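Local atomic coordinates of trimethylamine-N-oxide reductase (PDB entry 7L5I), a protein that is a molybdenum enzyme that probably reduces S- and N-oxides such as trimethylamine N-oxide, at a molybdenum centre carried by two molybdopterin guanine dinucleotides. Residues E569-A574 and A584-D589; G399-I404 and L513-D518; P526-V531 and A593-L598. All coordinates share one frame; numbering follows the deposited sequence.

Contact 1: E569-A574 and A584-D589; sequences EFYNAA and AMPRFD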
ATOM      1  N   GLU A 569      -0.267 -19.776  22.078  1.00 13.35           N
ATOM      2  CA  GLU A 569      -1.202 -20.401  21.150  1.00 14.31           C
ATOM      3  C   GLU A 569      -0.812 -20.124  19.703  1.00 15.05           C
ATOM      4  O   GLU A 569      -0.784 -21.043  18.868  1.00 16.67           O
ATOM      5  CB  GLU A 569      -2.611 -19.893  21.427  1.00 17.44           C
ATOM      6  CG  GLU A 569      -3.664 -20.387  20.462  1.00 18.25           C
ATOM      7  CD  GLU A 569      -5.070 -19.881  20.832  1.00 27.06           C
ATOM      8  OE1 GLU A 569      -5.490 -20.086  21.994  1.00 32.15           O
ATOM      9  OE2 GLU A 569      -5.739 -19.270  19.964  1.00 30.94           O
ATOM     10  N   PHE A 570      -0.452 -18.872  19.397  1.00 13.22           N
ATOM     11  CA  PHE A 570      -0.017 -18.538  18.047  1.00 11.07           C
ATOM     12  C   PHE A 570       1.277 -19.264  17.678  1.00 13.21           C
ATOM     13  O   PHE A 570       1.398 -19.817  16.585  1.00 12.97           O
ATOM     14  CB  PHE A 570       0.158 -17.020  17.885  1.00 12.56           C
ATOM     15  CG  PHE A 570      -1.086 -16.225  18.134  1.00 13.35           C
ATOM     16  CD1 PHE A 570      -2.349 -16.761  17.872  1.00 12.91           C
ATOM     17  CD2 PHE A 570      -1.009 -14.939  18.636  1.00 15.83           C
ATOM     18  CE1 PHE A 570      -3.488 -16.043  18.139  1.00 17.67           C
ATOM     19  CE2 PHE A 570      -2.159 -14.218  18.884  1.00 13.27           C
ATOM     20  CZ  PHE A 570      -3.385 -14.766  18.627  1.00 14.30           C
ATOM     21  N   TYR A 571       2.251 -19.289  18.590  1.00 13.09           N
ATOM     22  CA  TYR A 571       3.508 -19.973  18.316  1.00 11.93           C
ATOM     23  C   TYR A 571       3.290 -21.456  18.075  1.00 16.03           C
ATOM     24  O   TYR A 571       3.905 -22.051  17.186  1.00 14.17           O
ATOM     25  CB  TYR A 571       4.464 -19.751  19.488  1.00 13.45           C
ATOM     26  CG  TYR A 571       5.826 -20.347  19.290  1.00 12.60           C
ATOM     27  CD1 TYR A 571       6.836 -19.613  18.671  1.00 15.10           C
ATOM     28  CD2 TYR A 571       6.109 -21.630  19.729  1.00 15.51           C
ATOM     29  CE1 TYR A 571       8.071 -20.153  18.473  1.00 14.41           C
ATOM     30  CE2 TYR A 571       7.366 -22.186  19.549  1.00 17.62           C
ATOM     31  CZ  TYR A 571       8.337 -21.431  18.923  1.00 14.78           C
ATOM     32  OH  TYR A 571       9.604 -21.923  18.728  1.00 16.80           O
ATOM     33  N   ASN A 572       2.410 -22.071  18.858  1.00 14.38           N
ATOM     34  CA  ASN A 572       2.228 -23.514  18.777  1.00 17.17           C
ATOM     35  C   ASN A 572       1.621 -23.946  17.452  1.00 18.43           C
ATOM     36  O   ASN A 572       1.817 -25.086  17.032  1.00 17.51           O
ATOM     37  CB  ASN A 572       1.375 -24.011  19.933  1.00 19.23           C
ATOM     38  CG  ASN A 572       2.178 -24.180  21.208  1.00 21.53           C
ATOM     39  OD1 ASN A 572       3.406 -24.186  21.189  1.00 24.04           O
ATOM     40  ND2 ASN A 572       1.484 -24.354  22.319  1.00 22.30           N
ATOM     41  N   ALA A 573       0.871 -23.074  16.774  1.00 16.59           N
ATOM     42  CA  ALA A 573       0.440 -23.390  15.423  1.00 20.80           C
ATOM     43  C   ALA A 573       1.644 -23.637  14.514  1.00 19.26           C
ATOM     44  O   ALA A 573       1.635 -24.553  13.688  1.00 20.97           O
ATOM     45  CB  ALA A 573      -0.430 -22.258  14.877  1.00 19.50           C
ATOM     46  N   ALA A 574       2.683 -22.813  14.639  1.00 16.70           N
ATOM     47  CA  ALA A 574       3.885 -23.021  13.845  1.00 16.70           C
ATOM     48  C   ALA A 574       4.616 -24.279  14.293  1.00 19.14           C
ATOM     49  O   ALA A 574       5.105 -25.049  13.458  1.00 17.05           O
ATOM     50  CB  ALA A 574       4.801 -21.794  13.937  1.00 15.81           C
ATOM     51  N   ALA A 584      12.238 -29.535  13.697  1.00 18.11           N
ATOM     52  CA  ALA A 584      12.213 -29.382  15.139  1.00 20.17           C
ATOM     53  C   ALA A 584      12.298 -27.908  15.492  1.00 21.55           C
ATOM     54  O   ALA A 584      13.140 -27.187  14.954  1.00 23.15           O
ATOM     55  CB  ALA A 584      13.383 -30.125  15.769  1.00 22.54           C
ATOM     56  N   MET A 585      11.413 -27.464  16.379  1.00 23.15           N
ATOM     57  CA  MET A 585      11.417 -26.118  16.924  1.00 24.02           C
ATOM     58  C   MET A 585      11.506 -26.184  18.445  1.00 21.00           C
ATOM     59  O   MET A 585      11.062 -27.164  19.054  1.00 21.26           O
ATOM     60  CB  MET A 585      10.141 -25.351  16.542  1.00 22.14           C
ATOM     61  CG  MET A 585      10.082 -24.877  15.102  1.00 20.06           C
ATOM     62  SD  MET A 585       8.484 -24.158  14.743  1.00 21.86           S
ATOM     63  CE  MET A 585       8.559 -22.565  15.574  1.00 25.44           C
ATOM     64  N   PRO A 586      12.093 -25.173  19.087  1.00 17.09           N
ATOM     65  CA  PRO A 586      11.970 -25.071  20.544  1.00 22.04           C
ATOM     66  C   PRO A 586      10.522 -24.827  20.914  1.00 21.28           C
ATOM     67  O   PRO A 586       9.759 -24.264  20.125  1.00 18.20           O
ATOM     68  CB  PRO A 586      12.839 -23.859  20.886  1.00 20.53           C
ATOM     69  CG  PRO A 586      12.826 -23.025  19.641  1.00 21.88           C
ATOM     70  CD  PRO A 586      12.785 -24.015  18.499  1.00 19.94           C
ATOM     71  N   ARG A 587      10.142 -25.237  22.123  1.00 18.39           N
ATOM     72  CA  ARG A 587       8.836 -24.828  22.621  1.00 19.53           C
ATOM     73  C   ARG A 587       8.843 -23.324  22.898  1.00 17.43           C
ATOM     74  O   ARG A 587       9.889 -22.677  22.939  1.00 16.93           O
ATOM     75  CB  ARG A 587       8.460 -25.597  23.880  1.00 22.92           C
ATOM     76  CG  ARG A 587       7.879 -27.001  23.595  1.00 29.34           C
ATOM     77  CD  ARG A 587       6.475 -26.913  23.016  1.00 32.64           C
ATOM     78  NE  ARG A 587       5.838 -28.219  22.872  1.00 50.05           N
ATOM     79  CZ  ARG A 587       4.661 -28.425  22.283  1.00 49.88           C
ATOM     80  NH1 ARG A 587       3.971 -27.409  21.764  1.00 33.93           N
ATOM     81  NH2 ARG A 587       4.173 -29.657  22.203  1.00 42.59           N
ATOM     82  N   PHE A 588       7.646 -22.759  23.101  1.00 16.98           N
ATOM     83  CA  PHE A 588       7.537 -21.305  23.213  1.00 16.39           C
ATOM     84  C   PHE A 588       8.385 -20.735  24.343  1.00 13.24           C
ATOM     85  O   PHE A 588       9.004 -19.677  24.187  1.00 16.13           O
ATOM     86  CB  PHE A 588       6.094 -20.903  23.429  1.00 15.27           C
ATOM     87  CG  PHE A 588       5.901 -19.429  23.598  1.00 14.10           C
ATOM     88  CD1 PHE A 588       6.080 -18.561  22.545  1.00 17.24           C
ATOM     89  CD2 PHE A 588       5.565 -18.914  24.820  1.00 17.28           C
ATOM     90  CE1 PHE A 588       5.892 -17.192  22.719  1.00 16.10           C
ATOM     91  CE2 PHE A 588       5.384 -17.565  24.989  1.00 19.30           C
ATOM     92  CZ  PHE A 588       5.546 -16.710  23.939  1.00 17.95           C
ATOM     93  N   ASP A 589       8.376 -21.378  25.508  1.00 16.70           N
ATOM     94  CA  ASP A 589       9.084 -20.807  26.651  1.00 19.61           C
ATOM     95  C   ASP A 589      10.558 -20.600  26.335  1.00 17.78           C
ATOM     96  O   ASP A 589      11.138 -19.556  26.677  1.00 18.04           O
ATOM     97  CB  ASP A 589       8.924 -21.718  27.865  1.00 22.19           C
ATOM     98  CG  ASP A 589       9.713 -21.224  29.068  1.00 46.73           C
ATOM     99  OD1 ASP A 589       9.426 -20.101  29.527  1.00 53.49           O
ATOM    100  OD2 ASP A 589      10.621 -21.943  29.552  1.00 49.88           O
TER
HETATM  101  O   HOH W   1       5.159 -24.208  23.015  1.00 25.35           O

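Contact 2: G399-I404 and L513-D518; sequences GIIGSI and LTMAGD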
ATOM      1  N   GLY A 399       7.028 -23.741   9.850  1.00 19.91           N
ATOM      2  CA  GLY A 399       5.629 -23.548  10.208  1.00 16.17           C
ATOM      3  C   GLY A 399       5.344 -22.066  10.277  1.00 17.45           C
ATOM      4  O   GLY A 399       6.263 -21.236  10.306  1.00 18.74           O
ATOM      5  N   ILE A 400       4.059 -21.737  10.241  1.00 19.38           N
ATOM      6  CA  ILE A 400       3.598 -20.354  10.244  1.00 18.30           C
ATOM      7  C   ILE A 400       2.790 -20.126  11.516  1.00 16.98           C
ATOM      8  O   ILE A 400       1.884 -20.911  11.840  1.00 14.72           O
ATOM      9  CB  ILE A 400       2.748 -20.038   9.000  1.00 21.49           C
ATOM     10  CG1 ILE A 400       3.562 -20.259   7.716  1.00 20.67           C
ATOM     11  CG2 ILE A 400       2.233 -18.611   9.078  1.00 22.54           C
ATOM     12  CD1 ILE A 400       2.725 -20.198   6.498  1.00 26.08           C
ATOM     13  N   ILE A 401       3.118 -19.051  12.236  1.00 14.81           N
ATOM     14  CA  ILE A 401       2.414 -18.741  13.469  1.00 13.50           C
ATOM     15  C   ILE A 401       0.980 -18.304  13.176  1.00 15.58           C
ATOM     16  O   ILE A 401       0.636 -17.792  12.101  1.00 15.13           O
ATOM     17  CB  ILE A 401       3.149 -17.653  14.276  1.00 13.74           C
ATOM     18  CG1 ILE A 401       3.169 -16.339  13.490  1.00 17.68           C
ATOM     19  CG2 ILE A 401       4.544 -18.115  14.671  1.00 16.65           C
ATOM     20  CD1 ILE A 401       3.828 -15.199  14.265  1.00 16.90           C
ATOM     21  N   GLY A 402       0.123 -18.495  14.180  1.00 12.68           N
ATOM     22  CA  GLY A 402      -1.231 -17.998  14.132  1.00 17.91           C
ATOM     23  C   GLY A 402      -1.302 -16.510  14.424  1.00 16.02           C
ATOM     24  O   GLY A 402      -0.299 -15.848  14.723  1.00 15.00           O
ATOM     25  N   SER A 403      -2.523 -15.983  14.343  1.00 15.97           N
ATOM     26  CA  SER A 403      -2.782 -14.566  14.611  1.00 15.08           C
ATOM     27  C   SER A 403      -4.202 -14.389  15.135  1.00 17.42           C
ATOM     28  O   SER A 403      -5.081 -15.227  14.926  1.00 17.70           O
ATOM     29  CB  SER A 403      -2.546 -13.716  13.349  1.00 24.25           C
ATOM     30  OG  SER A 403      -3.404 -14.091  12.290  1.00 32.82           O
ATOM     31  N   ILE A 404      -4.423 -13.282  15.834  1.00 15.23           N
ATOM     32  CA  ILE A 404      -5.753 -13.003  16.353  1.00 13.05           C
ATOM     33  C   ILE A 404      -6.706 -12.752  15.190  1.00 15.37           C
ATOM     34  O   ILE A 404      -6.308 -12.266  14.133  1.00 16.45           O
ATOM     35  CB  ILE A 404      -5.694 -11.805  17.319  1.00 17.80           C
ATOM     36  CG1 ILE A 404      -6.992 -11.673  18.100  1.00 25.31           C
ATOM     37  CG2 ILE A 404      -5.440 -10.525  16.582  1.00 16.92           C
ATOM     38  CD1 ILE A 404      -6.992 -12.423  19.316  1.00 23.04           C
ATOM     39  N   LEU A 513       4.613 -11.459  18.450  1.00 12.71           N
ATOM     40  CA  LEU A 513       5.329 -12.333  17.534  1.00 10.39           C
ATOM     41  C   LEU A 513       4.994 -11.912  16.116  1.00 12.98           C
ATOM     42  O   LEU A 513       3.896 -11.423  15.854  1.00 13.74           O
ATOM     43  CB  LEU A 513       4.904 -13.806  17.654  1.00 14.32           C
ATOM     44  CG  LEU A 513       5.137 -14.539  18.964  1.00 16.49           C
ATOM     45  CD1 LEU A 513       4.272 -15.779  18.978  1.00 17.09           C
ATOM     46  CD2 LEU A 513       6.599 -14.870  19.049  1.00 18.50           C
ATOM     47  N   THR A 514       5.942 -12.110  15.203  1.00 12.09           N
ATOM     48  CA  THR A 514       5.692 -11.949  13.774  1.00 12.60           C
ATOM     49  C   THR A 514       6.594 -12.914  13.011  1.00 13.95           C
ATOM     50  O   THR A 514       7.292 -13.747  13.598  1.00 13.67           O
ATOM     51  CB  THR A 514       5.862 -10.470  13.337  1.00 15.23           C
ATOM     52  OG1 THR A 514       5.387 -10.305  11.973  1.00 14.47           O
ATOM     53  CG2 THR A 514       7.317 -10.027  13.417  1.00 14.80           C
ATOM     54  N   MET A 515       6.491 -12.875  11.685  1.00 15.82           N
ATOM     55  CA  MET A 515       7.292 -13.714  10.816  1.00 16.57           C
ATOM     56  C   MET A 515       8.116 -12.857   9.870  1.00 17.47           C
ATOM     57  O   MET A 515       7.706 -11.744   9.502  1.00 15.09           O
ATOM     58  CB  MET A 515       6.455 -14.632   9.901  1.00 19.49           C
ATOM     59  CG  MET A 515       5.357 -15.421  10.502  1.00 28.85           C
ATOM     60  SD  MET A 515       5.905 -16.996  11.124  1.00 22.56           S
ATOM     61  CE  MET A 515       6.911 -17.830   9.880  1.00 21.99           C
ATOM     62  N   ALA A 516       9.245 -13.406   9.452  1.00 14.74           N
ATOM     63  CA  ALA A 516      10.008 -12.881   8.332  1.00 13.88           C
ATOM     64  C   ALA A 516       9.256 -13.189   7.053  1.00 15.76           C
ATOM     65  O   ALA A 516       8.999 -14.357   6.741  1.00 16.86           O
ATOM     66  CB  ALA A 516      11.399 -13.498   8.301  1.00 17.81           C
ATOM     67  N   GLY A 517       8.903 -12.141   6.302  1.00 16.61           N
ATOM     68  CA  GLY A 517       7.941 -12.326   5.246  1.00 20.03           C
ATOM     69  C   GLY A 517       8.121 -11.406   4.059  1.00 13.04           C
ATOM     70  O   GLY A 517       9.128 -10.695   3.976  1.00 14.40           O
ATOM     71  N   ASP A 518       7.155 -11.404   3.130  1.00 13.79           N
ATOM     72  CA  ASP A 518       5.867 -12.059   3.318  1.00 13.80           C
ATOM     73  C   ASP A 518       5.671 -13.412   2.638  1.00 17.30           C
ATOM     74  O   ASP A 518       4.600 -13.995   2.723  1.00 18.58           O
ATOM     75  CB  ASP A 518       4.743 -11.120   2.797  1.00 17.44           C
ATOM     76  CG  ASP A 518       4.494  -9.921   3.716  1.00 15.37           C
ATOM     77  OD1 ASP A 518       4.837 -10.012   4.891  1.00 17.07           O
ATOM     78  OD2 ASP A 518       3.949  -8.890   3.255  1.00 18.76           O
TER

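Contact 3: P526-V531 and A593-L598; sequences PMKQVV and AENKPL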
ATOM      1  N   PRO A 526      10.668 -12.756  17.425  1.00 12.43           N
ATOM      2  CA  PRO A 526      10.076 -12.300  18.676  1.00 11.15           C
ATOM      3  C   PRO A 526       9.941 -10.791  18.671  1.00 12.97           C
ATOM      4  O   PRO A 526      10.757 -10.085  18.078  1.00 14.55           O
ATOM      5  CB  PRO A 526      11.091 -12.763  19.735  1.00 14.19           C
ATOM      6  CG  PRO A 526      12.392 -12.704  19.019  1.00 14.46           C
ATOM      7  CD  PRO A 526      12.108 -13.081  17.590  1.00 14.24           C
ATOM      8  N   MET A 527       8.891 -10.294  19.338  1.00 12.49           N
ATOM      9  CA  MET A 527       8.715  -8.852  19.533  1.00 12.22           C
ATOM     10  C   MET A 527       8.619  -8.596  21.032  1.00 12.41           C
ATOM     11  O   MET A 527       7.532  -8.387  21.571  1.00 12.55           O
ATOM     12  CB  MET A 527       7.478  -8.334  18.783  1.00 15.18           C
ATOM     13  CG  MET A 527       7.533  -8.513  17.288  1.00 12.48           C
ATOM     14  SD  MET A 527       6.007  -8.055  16.426  1.00 15.17           S
ATOM     15  CE  MET A 527       5.920  -6.327  16.864  1.00 16.32           C
ATOM     16  N   LYS A 528       9.760  -8.640  21.712  1.00 13.62           N
ATOM     17  CA  LYS A 528       9.776  -8.561  23.164  1.00 13.96           C
ATOM     18  C   LYS A 528       9.642  -7.107  23.611  1.00 15.83           C
ATOM     19  O   LYS A 528      10.206  -6.203  22.996  1.00 14.08           O
ATOM     20  CB  LYS A 528      11.071  -9.169  23.705  1.00 13.98           C
ATOM     21  CG  LYS A 528      11.155  -9.195  25.222  1.00 14.60           C
ATOM     22  CD  LYS A 528      12.370  -9.998  25.689  1.00 20.51           C
ATOM     23  CE  LYS A 528      12.591  -9.853  27.184  1.00 23.54           C
ATOM     24  NZ  LYS A 528      11.463 -10.393  27.983  1.00 32.34           N
ATOM     25  N   GLN A 529       8.871  -6.888  24.673  1.00 13.04           N
ATOM     26  CA  GLN A 529       8.681  -5.538  25.187  1.00 13.28           C
ATOM     27  C   GLN A 529      10.014  -4.926  25.562  1.00 17.68           C
ATOM     28  O   GLN A 529      10.827  -5.552  26.239  1.00 15.19           O
ATOM     29  CB  GLN A 529       7.763  -5.570  26.407  1.00 14.57           C
ATOM     30  CG  GLN A 529       7.533  -4.234  27.076  1.00 15.44           C
ATOM     31  CD  GLN A 529       6.654  -4.403  28.310  1.00 20.90           C
ATOM     32  OE1 GLN A 529       6.801  -5.371  29.042  1.00 34.57           O
ATOM     33  NE2 GLN A 529       5.755  -3.475  28.542  1.00 20.86           N
ATOM     34  N   VAL A 530      10.226  -3.684  25.132  1.00 13.19           N
ATOM     35  CA  VAL A 530      11.470  -2.981  25.391  1.00 14.56           C
ATOM     36  C   VAL A 530      11.355  -2.108  26.632  1.00 19.45           C
ATOM     37  O   VAL A 530      12.250  -2.095  27.483  1.00 21.23           O
ATOM     38  CB  VAL A 530      11.856  -2.121  24.174  1.00 18.71           C
ATOM     39  CG1 VAL A 530      13.174  -1.454  24.454  1.00 22.20           C
ATOM     40  CG2 VAL A 530      11.920  -2.956  22.907  1.00 18.39           C
ATOM     41  N   VAL A 531      10.261  -1.357  26.718  1.00 16.48           N
ATOM     42  CA  VAL A 531       9.987  -0.451  27.837  1.00 18.21           C
ATOM     43  C   VAL A 531       8.518  -0.555  28.198  1.00 18.08           C
ATOM     44  O   VAL A 531       7.692  -1.009  27.394  1.00 16.85           O
ATOM     45  CB  VAL A 531      10.329   1.006  27.494  1.00 19.11           C
ATOM     46  CG1 VAL A 531      11.802   1.183  27.120  1.00 20.46           C
ATOM     47  CG2 VAL A 531       9.434   1.476  26.349  1.00 21.29           C
ATOM     48  N   ALA A 593      12.523 -16.982  25.832  1.00 15.08           N
ATOM     49  CA  ALA A 593      13.673 -16.643  26.672  1.00 13.00           C
ATOM     50  C   ALA A 593      14.893 -16.318  25.837  1.00 13.04           C
ATOM     51  O   ALA A 593      15.686 -15.437  26.196  1.00 16.98           O
ATOM     52  CB  ALA A 593      13.974 -17.805  27.618  1.00 16.50           C
ATOM     53  N   GLU A 594      15.111 -17.057  24.747  1.00 14.04           N
ATOM     54  CA  GLU A 594      16.262 -16.801  23.892  1.00 15.95           C
ATOM     55  C   GLU A 594      16.176 -15.443  23.199  1.00 15.17           C
ATOM     56  O   GLU A 594      17.208 -14.809  22.972  1.00 14.80           O
ATOM     57  CB  GLU A 594      16.398 -17.947  22.885  1.00 18.83           C
ATOM     58  CG  GLU A 594      16.735 -19.285  23.578  1.00 31.01           C
ATOM     59  CD  GLU A 594      16.937 -20.494  22.649  1.00 50.76           C
ATOM     60  OE1 GLU A 594      16.172 -20.698  21.664  1.00 42.66           O
ATOM     61  OE2 GLU A 594      17.875 -21.268  22.946  1.00 36.97           O
ATOM     62  N   ASN A 595      14.968 -14.971  22.894  1.00 14.95           N
ATOM     63  CA  ASN A 595      14.739 -13.639  22.299  1.00 12.07           C
ATOM     64  C   ASN A 595      15.627 -13.388  21.078  1.00 14.33           C
ATOM     65  O   ASN A 595      16.262 -12.339  20.949  1.00 14.66           O
ATOM     66  CB  ASN A 595      14.923 -12.541  23.354  1.00 13.10           C
ATOM     67  CG  ASN A 595      14.632 -11.138  22.822  1.00 16.52           C
ATOM     68  OD1 ASN A 595      15.391 -10.188  23.068  1.00 14.32           O
ATOM     69  ND2 ASN A 595      13.518 -10.994  22.121  1.00 13.89           N
ATOM     70  N   LYS A 596      15.625 -14.337  20.148  1.00 12.85           N
ATOM     71  CA  LYS A 596      16.341 -14.248  18.887  1.00 14.35           C
ATOM     72  C   LYS A 596      15.433 -14.727  17.763  1.00 15.11           C
ATOM     73  O   LYS A 596      14.552 -15.552  17.994  1.00 16.39           O
ATOM     74  CB  LYS A 596      17.608 -15.124  18.867  1.00 21.74           C
ATOM     75  CG  LYS A 596      18.684 -14.768  19.848  1.00 27.66           C
ATOM     76  CD  LYS A 596      18.975 -13.295  19.881  1.00 39.98           C
ATOM     77  CE  LYS A 596      20.464 -13.022  20.032  1.00 53.05           C
ATOM     78  NZ  LYS A 596      20.692 -11.623  20.487  1.00 56.08           N
ATOM     79  N   PRO A 597      15.635 -14.246  16.539  1.00 14.93           N
ATOM     80  CA  PRO A 597      14.954 -14.872  15.399  1.00 13.14           C
ATOM     81  C   PRO A 597      15.231 -16.371  15.393  1.00 17.50           C
ATOM     82  O   PRO A 597      16.349 -16.822  15.681  1.00 17.70           O
ATOM     83  CB  PRO A 597      15.583 -14.188  14.178  1.00 15.87           C
ATOM     84  CG  PRO A 597      16.130 -12.900  14.708  1.00 17.66           C
ATOM     85  CD  PRO A 597      16.566 -13.185  16.116  1.00 16.68           C
ATOM     86  N   LEU A 598      14.202 -17.140  15.071  1.00 16.25           N
ATOM     87  CA  LEU A 598      14.298 -18.577  14.830  1.00 14.58           C
ATOM     88  C   LEU A 598      14.147 -18.773  13.333  1.00 17.03           C
ATOM     89  O   LEU A 598      13.091 -18.467  12.777  1.00 17.88           O
ATOM     90  CB  LEU A 598      13.205 -19.336  15.578  1.00 16.79           C
ATOM     91  CG  LEU A 598      13.127 -20.856  15.380  1.00 21.68           C
ATOM     92  CD1 LEU A 598      14.369 -21.464  15.987  1.00 23.03           C
ATOM     93  CD2 LEU A 598      11.879 -21.396  15.998  1.00 25.18           C
TER

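Contact 1: E569-A574 and A584-D589
Y571, near the middle of helix 563-580, packs against M585, P586 and F588 where the chain returns to start helix 588-594: a contact near the protein surface between two consecutive helices and the loop that joins them. Y571 is the central residue, touching M585, P586, R587 and F588. With chi1 at -177°, CG anti to the backbone N, its ring reaches out from the first helix and spans the junction to the incoming loop. At the far end OH donates to P586 O over 2.7 Å, with the acceptor lying near the plane of the ring. Near the hydroxyl, M585 comes from the opposite direction and sets its CE 3.5 Å from Y571 CZ; at the root of the side chain F588 CD1 lies 3.7 Å from Y571 CB. The F588 and Y571 ring planes are inclined at 58°, and F588 CA sits off-centre over the tyrosine ring as a CH-pi contact. F591 and L598 add further cover to Y571.

On the more open side, R587 holds the N-cap position of helix 588-594, and its guanidinium also meets F575 in a cation-pi contact. The amide and guanidinium planes of N572 and R587 stand 75° apart. Their bond, from R587 NH1 to N572 OD1, is weak at 3.3 Å. Close by, a water accepts from F588 N at 2.9 Å.

Contact 2: G399-I404 and L513-D518
I401 and M515 lie alongside each other, running in opposite senses, and join segment 399-404 of the loop between strands 381-383 and 426-427 to strand 512-517. Their closest meeting is polar in part: the backbone N of I401 points its hydrogen almost straight at M515 SD, 3.6 Å away with an N-H...S angle of 176°. This is a weak, long bond to sulfur, but a well-aimed one. The same sulfur lies 3.7 Å from I401 CG1, so the thioether touches both the backbone and the side chain of one residue. Beyond it, the methyl CE of M515 comes to 3.5 Å from G399 O. That reach depends on the bends at chi2 (-88°) and chi3, which fold the methionine back along the loop.

I401 in turn reaches the strand with its own tip. Its CG1 lies between the backbone N and the carbonyl carbon, chi1 64°, and the extended chi2 carries CD1 onto the strand. There CD1 rests 3.8 Å from L513 CB and equally close to T514 CA, so the isoleucine tip touches both the strand backbone and the leucine CB.

Further out, the loop is held by G402, whose O accepts from S149 OG and whose backbone bonds to F570. L513 also pairs through its backbone with S149, which therefore ties the loop and the strand together. On the helical side A574 of helix 563-580 packs on I401, while Y571, and F591 and W592 of helix 588-594, close over L513; strand 523-527 flanks T514 through Y525 and M527.

Contact 3: P526-V531 and A593-L598
N595 reaches over to P526 and K528 from the point where helix 588-594 ends and the chain heads for edge strand 598-599 of a four-stranded mixed sheet. The contact thus joins the end of that helix, and the link that follows it, to the end of strand 523-527, the neighbour of 598-599 in the sheet. N595 is the first residue to leave the helix, and it does so with phi and psi both at 50°, in the left-handed region.

From CB the asparagine extends with CG anti to the backbone N, chi1 -177°, which sends the amide out toward K528. CG then lies 3.8 Å from K528 CD, the two side chains crossing at about a right angle. The two amide atoms have different surroundings. OD1 has only a loose contact with K528 CD; its strong partner is the backbone N of V37, on strand 35-40, and K528 pairs with that same V37 through its backbone. ND2 turns to the hydrocarbon, 3.4 Å from K528 CB and 3.7 Å from P526 CG. No hydrogen bond runs between the two segments; both polar atoms of the amide are satisfied elsewhere in the structure, and what crosses here is van der Waals contact. The lysine is extended as far as CE and passes the amide with CB and CD.

W592 also packs on both P526 and K528, with F591 adding to the cover of the proline. Beyond N595 the chain continues past CD of P526, which lies 3.5 Å from K596 O and 3.9 Å from P597 N.

How the contacts relate
The three contacts gather on one side of the chain's centre: contacts 1 and 2 lie about 11 Å apart, centre to centre, and contact 3 about 14 Å from each. Along the chain, contact 2 closes first, and contact 1 then nests inside the loop closed by contact 3. Strands 512-517 and 523-527, neighbours in one sheet, link contacts 2 and 3, where M527 SD touches T514 CG2. Helix 588-594 serves contacts 1 and 3, and L598 packs on Y571 and M585. F570 meets G402 and I404. Together they bring helices 563-580 and 588-594 and segment 399-404 against that sheet, with the T514 side chain about 13 Å away from a bound molybdopterin guanine dinucleotide.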